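Long-range contact in molybdopterin adenylyltransferase (Helicobacter pylori, PDB 4XCW), which probably activates molybdopterin by adenylylating it with ATP, a step that prepares the pterin for molybdenum insertion in molybdenum cofactor biosynthesis: residues E32-F44 against G161-A173. Numbering follows the deposited sequence.
Sequences EVLSEYLLNPLEF and GNYMQVNEKNIQA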
loop_
_atom_site.group_PDB
_atom_site.type_symbol
_atom_site.label_atom_id
_atom_site.label_comp_id
_atom_site.label_asym_id
_atom_site.label_seq_id
_atom_site.Cartn_x
_atom_site.Cartn_y
_atom_site.Cartn_z
ATOM N N GLU B 32 12.939 -5.627 -25.798
ATOM C CA GLU B 32 12.426 -6.822 -26.467
ATOM C C GLU B 32 10.948 -7.040 -26.161
ATOM O O GLU B 32 10.143 -7.245 -27.065
ATOM C CB GLU B 32 13.218 -8.064 -26.056
ATOM C CG GLU B 32 14.566 -8.214 -26.734
ATOM C CD GLU B 32 15.259 -9.508 -26.352
ATOM O OE1 GLU B 32 14.690 -10.268 -25.537
ATOM O OE2 GLU B 32 16.368 -9.767 -26.868
ATOM N N VAL B 33 10.602 -6.997 -24.881
ATOM C CA VAL B 33 9.230 -7.245 -24.449
ATOM C C VAL B 33 8.254 -6.195 -24.965
ATOM O O VAL B 33 7.197 -6.524 -25.506
ATOM C CB VAL B 33 9.131 -7.298 -22.913
ATOM C CG1 VAL B 33 7.678 -7.373 -22.479
ATOM C CG2 VAL B 33 9.904 -8.488 -22.377
ATOM N N LEU B 34 8.605 -4.928 -24.790
ATOM C CA LEU B 34 7.719 -3.858 -25.218
ATOM C C LEU B 34 7.569 -3.852 -26.739
ATOM O O LEU B 34 6.502 -3.520 -27.261
ATOM C CB LEU B 34 8.227 -2.513 -24.698
ATOM C CG LEU B 34 8.068 -2.396 -23.178
ATOM C CD1 LEU B 34 8.691 -1.117 -22.647
ATOM C CD2 LEU B 34 6.593 -2.490 -22.775
ATOM N N SER B 35 8.625 -4.250 -27.445
ATOM C CA SER B 35 8.573 -4.329 -28.905
ATOM C C SER B 35 7.599 -5.400 -29.383
ATOM O O SER B 35 6.991 -5.261 -30.440
ATOM C CB SER B 35 9.962 -4.607 -29.485
ATOM O OG SER B 35 10.812 -3.484 -29.333
ATOM N N GLU B 36 7.461 -6.470 -28.608
ATOM C CA GLU B 36 6.552 -7.558 -28.955
ATOM C C GLU B 36 5.108 -7.241 -28.566
ATOM O O GLU B 36 4.167 -7.769 -29.160
ATOM C CB GLU B 36 6.993 -8.858 -28.281
ATOM C CG GLU B 36 8.343 -9.381 -28.745
ATOM C CD GLU B 36 8.831 -10.549 -27.907
ATOM O OE1 GLU B 36 8.123 -10.923 -26.947
ATOM O OE2 GLU B 36 9.917 -11.093 -28.208
ATOM N N TYR B 37 4.946 -6.377 -27.569
ATOM C CA TYR B 37 3.629 -6.044 -27.029
ATOM C C TYR B 37 2.892 -4.978 -27.834
ATOM O O TYR B 37 1.660 -4.935 -27.832
ATOM C CB TYR B 37 3.755 -5.566 -25.581
ATOM C CG TYR B 37 3.966 -6.666 -24.564
ATOM C CD1 TYR B 37 4.147 -7.991 -24.954
ATOM C CD2 TYR B 37 3.979 -6.375 -23.203
ATOM C CE1 TYR B 37 4.340 -8.990 -24.013
ATOM C CE2 TYR B 37 4.169 -7.364 -22.260
ATOM C CZ TYR B 37 4.350 -8.666 -22.663
ATOM O OH TYR B 37 4.538 -9.645 -21.709
ATOM N N LEU B 38 3.646 -4.112 -28.505
ATOM C CA LEU B 38 3.066 -2.975 -29.217
ATOM C C LEU B 38 3.235 -3.065 -30.729
ATOM O O LEU B 38 4.268 -3.512 -31.228
ATOM C CB LEU B 38 3.687 -1.671 -28.716
ATOM C CG LEU B 38 3.353 -1.292 -27.275
ATOM C CD1 LEU B 38 4.231 -0.150 -26.805
ATOM C CD2 LEU B 38 1.885 -0.916 -27.176
ATOM N N LEU B 39 2.213 -2.620 -31.452
ATOM C CA LEU B 39 2.250 -2.579 -32.905
ATOM C C LEU B 39 2.773 -1.235 -33.404
ATOM O O LEU B 39 3.221 -1.120 -34.545
ATOM C CB LEU B 39 0.857 -2.851 -33.479
ATOM C CG LEU B 39 0.264 -4.219 -33.130
ATOM C CD1 LEU B 39 -1.194 -4.300 -33.551
ATOM C CD2 LEU B 39 1.067 -5.326 -33.792
ATOM N N ASN B 40 2.716 -0.225 -32.542
ATOM C CA ASN B 40 3.157 1.122 -32.900
ATOM C C ASN B 40 4.617 1.169 -33.309
ATOM O O ASN B 40 5.416 0.362 -32.839
ATOM C CB ASN B 40 2.964 2.089 -31.726
ATOM C CG ASN B 40 1.554 2.081 -31.185
ATOM O OD1 ASN B 40 1.144 1.135 -30.518
ATOM N ND2 ASN B 40 0.804 3.145 -31.462
ATOM N N PRO B 41 4.973 2.122 -34.182
ATOM C CA PRO B 41 6.393 2.462 -34.279
ATOM C C PRO B 41 6.886 2.929 -32.914
ATOM O O PRO B 41 6.237 3.755 -32.264
ATOM C CB PRO B 41 6.428 3.591 -35.317
ATOM C CG PRO B 41 5.005 4.047 -35.469
ATOM C CD PRO B 41 4.149 2.869 -35.146
ATOM N N LEU B 42 8.011 2.386 -32.467
ATOM C CA LEU B 42 8.508 2.700 -31.139
ATOM C C LEU B 42 9.830 3.449 -31.206
ATOM O O LEU B 42 10.678 3.166 -32.054
ATOM C CB LEU B 42 8.674 1.422 -30.319
ATOM C CG LEU B 42 7.429 0.547 -30.182
ATOM C CD1 LEU B 42 7.741 -0.708 -29.380
ATOM C CD2 LEU B 42 6.304 1.335 -29.539
ATOM N N GLU B 43 9.994 4.414 -30.311
ATOM C CA GLU B 43 11.276 5.079 -30.144
ATOM C C GLU B 43 11.682 4.972 -28.687
ATOM O O GLU B 43 10.966 5.431 -27.796
ATOM C CB GLU B 43 11.214 6.543 -30.597
ATOM C CG GLU B 43 10.921 6.705 -32.083
ATOM C CD GLU B 43 11.309 8.071 -32.626
ATOM O OE1 GLU B 43 11.982 8.834 -31.901
ATOM O OE2 GLU B 43 10.942 8.375 -33.782
ATOM N N PHE B 44 12.826 4.339 -28.449
ATOM C CA PHE B 44 13.304 4.111 -27.098
ATOM C C PHE B 44 14.346 5.138 -26.677
ATOM O O PHE B 44 15.272 5.447 -27.426
ATOM C CB PHE B 44 13.881 2.701 -26.970
ATOM C CG PHE B 44 12.839 1.618 -26.976
ATOM C CD1 PHE B 44 12.121 1.329 -25.829
ATOM C CD2 PHE B 44 12.585 0.883 -28.122
ATOM C CE1 PHE B 44 11.163 0.330 -25.828
ATOM C CE2 PHE B 44 11.630 -0.118 -28.122
ATOM C CZ PHE B 44 10.919 -0.392 -26.973
ATOM N N GLY B 161 -1.713 10.570 -23.045
ATOM C CA GLY B 161 -0.578 10.154 -23.852
ATOM C C GLY B 161 -1.029 9.606 -25.198
ATOM O O GLY B 161 -2.228 9.576 -25.497
ATOM N N ASN B 162 -0.073 9.170 -26.016
ATOM C CA ASN B 162 -0.393 8.647 -27.345
ATOM C C ASN B 162 -1.083 7.292 -27.256
ATOM O O ASN B 162 -1.036 6.618 -26.227
ATOM C CB ASN B 162 0.863 8.537 -28.210
ATOM C CG ASN B 162 1.460 9.884 -28.548
ATOM O OD1 ASN B 162 0.765 10.899 -28.566
ATOM N ND2 ASN B 162 2.756 9.901 -28.824
ATOM N N TYR B 163 -1.719 6.891 -28.347
ATOM C CA TYR B 163 -2.600 5.731 -28.328
ATOM C C TYR B 163 -1.880 4.439 -28.688
ATOM O O TYR B 163 -1.596 4.180 -29.856
ATOM C CB TYR B 163 -3.763 5.959 -29.286
ATOM C CG TYR B 163 -4.875 4.946 -29.151
ATOM C CD1 TYR B 163 -5.915 5.156 -28.256
ATOM C CD2 TYR B 163 -4.895 3.791 -29.925
ATOM C CE1 TYR B 163 -6.942 4.244 -28.131
ATOM C CE2 TYR B 163 -5.923 2.869 -29.805
ATOM C CZ TYR B 163 -6.943 3.103 -28.905
ATOM O OH TYR B 163 -7.972 2.198 -28.775
ATOM N N MET B 164 -1.590 3.635 -27.671
ATOM C CA MET B 164 -0.954 2.342 -27.861
ATOM C C MET B 164 -1.876 1.354 -28.549
ATOM O O MET B 164 -3.038 1.208 -28.169
ATOM C CB MET B 164 -0.518 1.766 -26.521
ATOM C CG MET B 164 0.673 2.448 -25.908
ATOM S SD MET B 164 0.952 1.787 -24.261
ATOM C CE MET B 164 2.481 2.617 -23.849
ATOM N N GLN B 165 -1.341 0.666 -29.551
ATOM C CA GLN B 165 -2.069 -0.397 -30.221
ATOM C C GLN B 165 -1.384 -1.727 -29.946
ATOM O O GLN B 165 -0.248 -1.971 -30.358
ATOM C CB GLN B 165 -2.175 -0.116 -31.714
ATOM C CG GLN B 165 -2.677 1.284 -31.992
ATOM C CD GLN B 165 -3.566 1.362 -33.209
ATOM O OE1 GLN B 165 -3.971 0.341 -33.766
ATOM N NE2 GLN B 165 -3.881 2.579 -33.628
ATOM N N VAL B 166 -2.098 -2.578 -29.225
ATOM C CA VAL B 166 -1.558 -3.812 -28.681
ATOM C C VAL B 166 -1.406 -4.918 -29.720
ATOM O O VAL B 166 -2.265 -5.094 -30.579
ATOM C CB VAL B 166 -2.465 -4.298 -27.547
ATOM C CG1 VAL B 166 -1.911 -5.542 -26.902
ATOM C CG2 VAL B 166 -2.607 -3.187 -26.530
ATOM N N ASN B 167 -0.291 -5.642 -29.645
ATOM C CA ASN B 167 -0.116 -6.867 -30.412
ATOM C C ASN B 167 -0.785 -8.002 -29.645
ATOM O O ASN B 167 -0.201 -8.579 -28.729
ATOM C CB ASN B 167 1.368 -7.163 -30.657
ATOM C CG ASN B 167 1.586 -8.293 -31.655
ATOM O OD1 ASN B 167 0.726 -9.153 -31.841
ATOM N ND2 ASN B 167 2.748 -8.293 -32.302
ATOM N N GLU B 168 -2.019 -8.307 -30.022
ATOM C CA GLU B 168 -2.854 -9.216 -29.250
ATOM C C GLU B 168 -2.390 -10.665 -29.376
ATOM O O GLU B 168 -2.823 -11.535 -28.624
ATOM C CB GLU B 168 -4.311 -9.058 -29.686
ATOM C CG GLU B 168 -4.784 -7.619 -29.531
ATOM C CD GLU B 168 -6.249 -7.428 -29.844
ATOM O OE1 GLU B 168 -6.889 -8.382 -30.327
ATOM O OE2 GLU B 168 -6.759 -6.313 -29.604
ATOM N N LYS B 169 -1.493 -10.910 -30.323
ATOM C CA LYS B 169 -0.822 -12.196 -30.425
ATOM C C LYS B 169 0.051 -12.447 -29.193
ATOM O O LYS B 169 0.327 -13.590 -28.833
ATOM C CB LYS B 169 0.023 -12.254 -31.699
ATOM C CG LYS B 169 0.670 -13.597 -31.955
ATOM C CD LYS B 169 -0.385 -14.674 -32.082
ATOM C CE LYS B 169 0.240 -16.051 -32.151
ATOM N NZ LYS B 169 1.094 -16.239 -33.356
ATOM N N ASN B 170 0.476 -11.371 -28.540
ATOM C CA ASN B 170 1.443 -11.486 -27.456
ATOM C C ASN B 170 0.932 -11.064 -26.080
ATOM O O ASN B 170 1.448 -11.520 -25.060
ATOM C CB ASN B 170 2.692 -10.675 -27.800
ATOM C CG ASN B 170 3.446 -11.252 -28.981
ATOM O OD1 ASN B 170 3.444 -12.464 -29.197
ATOM N ND2 ASN B 170 4.099 -10.387 -29.750
ATOM N N ILE B 171 -0.072 -10.194 -26.050
ATOM C CA ILE B 171 -0.590 -9.679 -24.787
ATOM C C ILE B 171 -1.987 -9.099 -25.011
ATOM O O ILE B 171 -2.327 -8.695 -26.123
ATOM C CB ILE B 171 0.367 -8.605 -24.187
ATOM C CG1 ILE B 171 0.034 -8.297 -22.722
ATOM C CG2 ILE B 171 0.381 -7.345 -25.034
ATOM C CD1 ILE B 171 0.692 -9.248 -21.737
ATOM N N GLN B 172 -2.808 -9.091 -23.966
ATOM C CA GLN B 172 -4.146 -8.517 -24.049
ATOM C C GLN B 172 -4.202 -7.229 -23.251
ATOM O O GLN B 172 -3.729 -7.189 -22.121
ATOM C CB GLN B 172 -5.192 -9.498 -23.520
ATOM C CG GLN B 172 -5.178 -10.859 -24.189
ATOM C CD GLN B 172 -4.969 -10.774 -25.686
ATOM O OE1 GLN B 172 -5.750 -10.142 -26.399
ATOM N NE2 GLN B 172 -3.913 -11.416 -26.171
ATOM N N ALA B 173 -4.766 -6.173 -23.826
ATOM C CA ALA B 173 -4.981 -4.953 -23.053
ATOM C C ALA B 173 -6.440 -4.549 -23.064
ATOM O O ALA B 173 -7.104 -4.558 -24.099
ATOM C CB ALA B 173 -4.122 -3.824 -23.562
HETATM O O HOH W 1 5.038 -6.044 -32.180
#
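The turn from helix 25-37 into edge strand 42-49, a helix-to-strand connection of this MogA-type alpha/beta fold, is held by the irregular chain that follows helix 152-158. Leu-38, just past the helix, and Val-166 form a single beta bridge. Its two backbone bonds are Asn-167 N to Tyr-37 O and Leu-39 N to Gln-165 O, both 2.8 Å. One residue earlier, Asn-170 ND2 donates almost straight (175°) to Glu-36 O at 2.7 Å, the oxygen lying in its amide plane although the nitrogen sits above the carbonyl plane; a short amide suits a last-turn carbonyl with no helical N-H ahead of it. Asn-167 OD1 accepts from Lys-169 N in an Asx turn, and its O accepts from Asn-170 N and Ile-171 N, bonds consistent with the bend that brings Asn-170 round. At the other end Asn-40 offers an acceptor and a donor on one short side chain, matching an N-H and a C=O of the facing chain: OD1 takes Gln-165 N on a lone pair at 2.7 Å, while ND2 gives a more bent bond to Tyr-163 O (3.1 Å) and another to Gln-4 O. Apolar contacts accompany these bonds. Beside Asn-170, Ile-171 sets CB over the centre of the Tyr-37 ring, 4.0 Å from its centroid, in a CH-pi contact; with CG1 anti to the backbone N (chi1 -166°) and chi2 near 86°, CD1 reaches Tyr-37 CZ, while CG2 rests against Tyr-37 CG. Val-33 CG1 covers the opposite face, toward the rim. Leu-38 CD2 meets Met-164 CB at 3.7 Å on the buried side, and Leu-39 lays CD2 against Asn-167 CB on the exposed one. Main-chain groups at the helix end thus find partners in a chain lacking regular structure, whose bonds to the turn come from its backbone and from asparagine side chains, with the buried Tyr-37 ring lying between Val-33 and Ile-171.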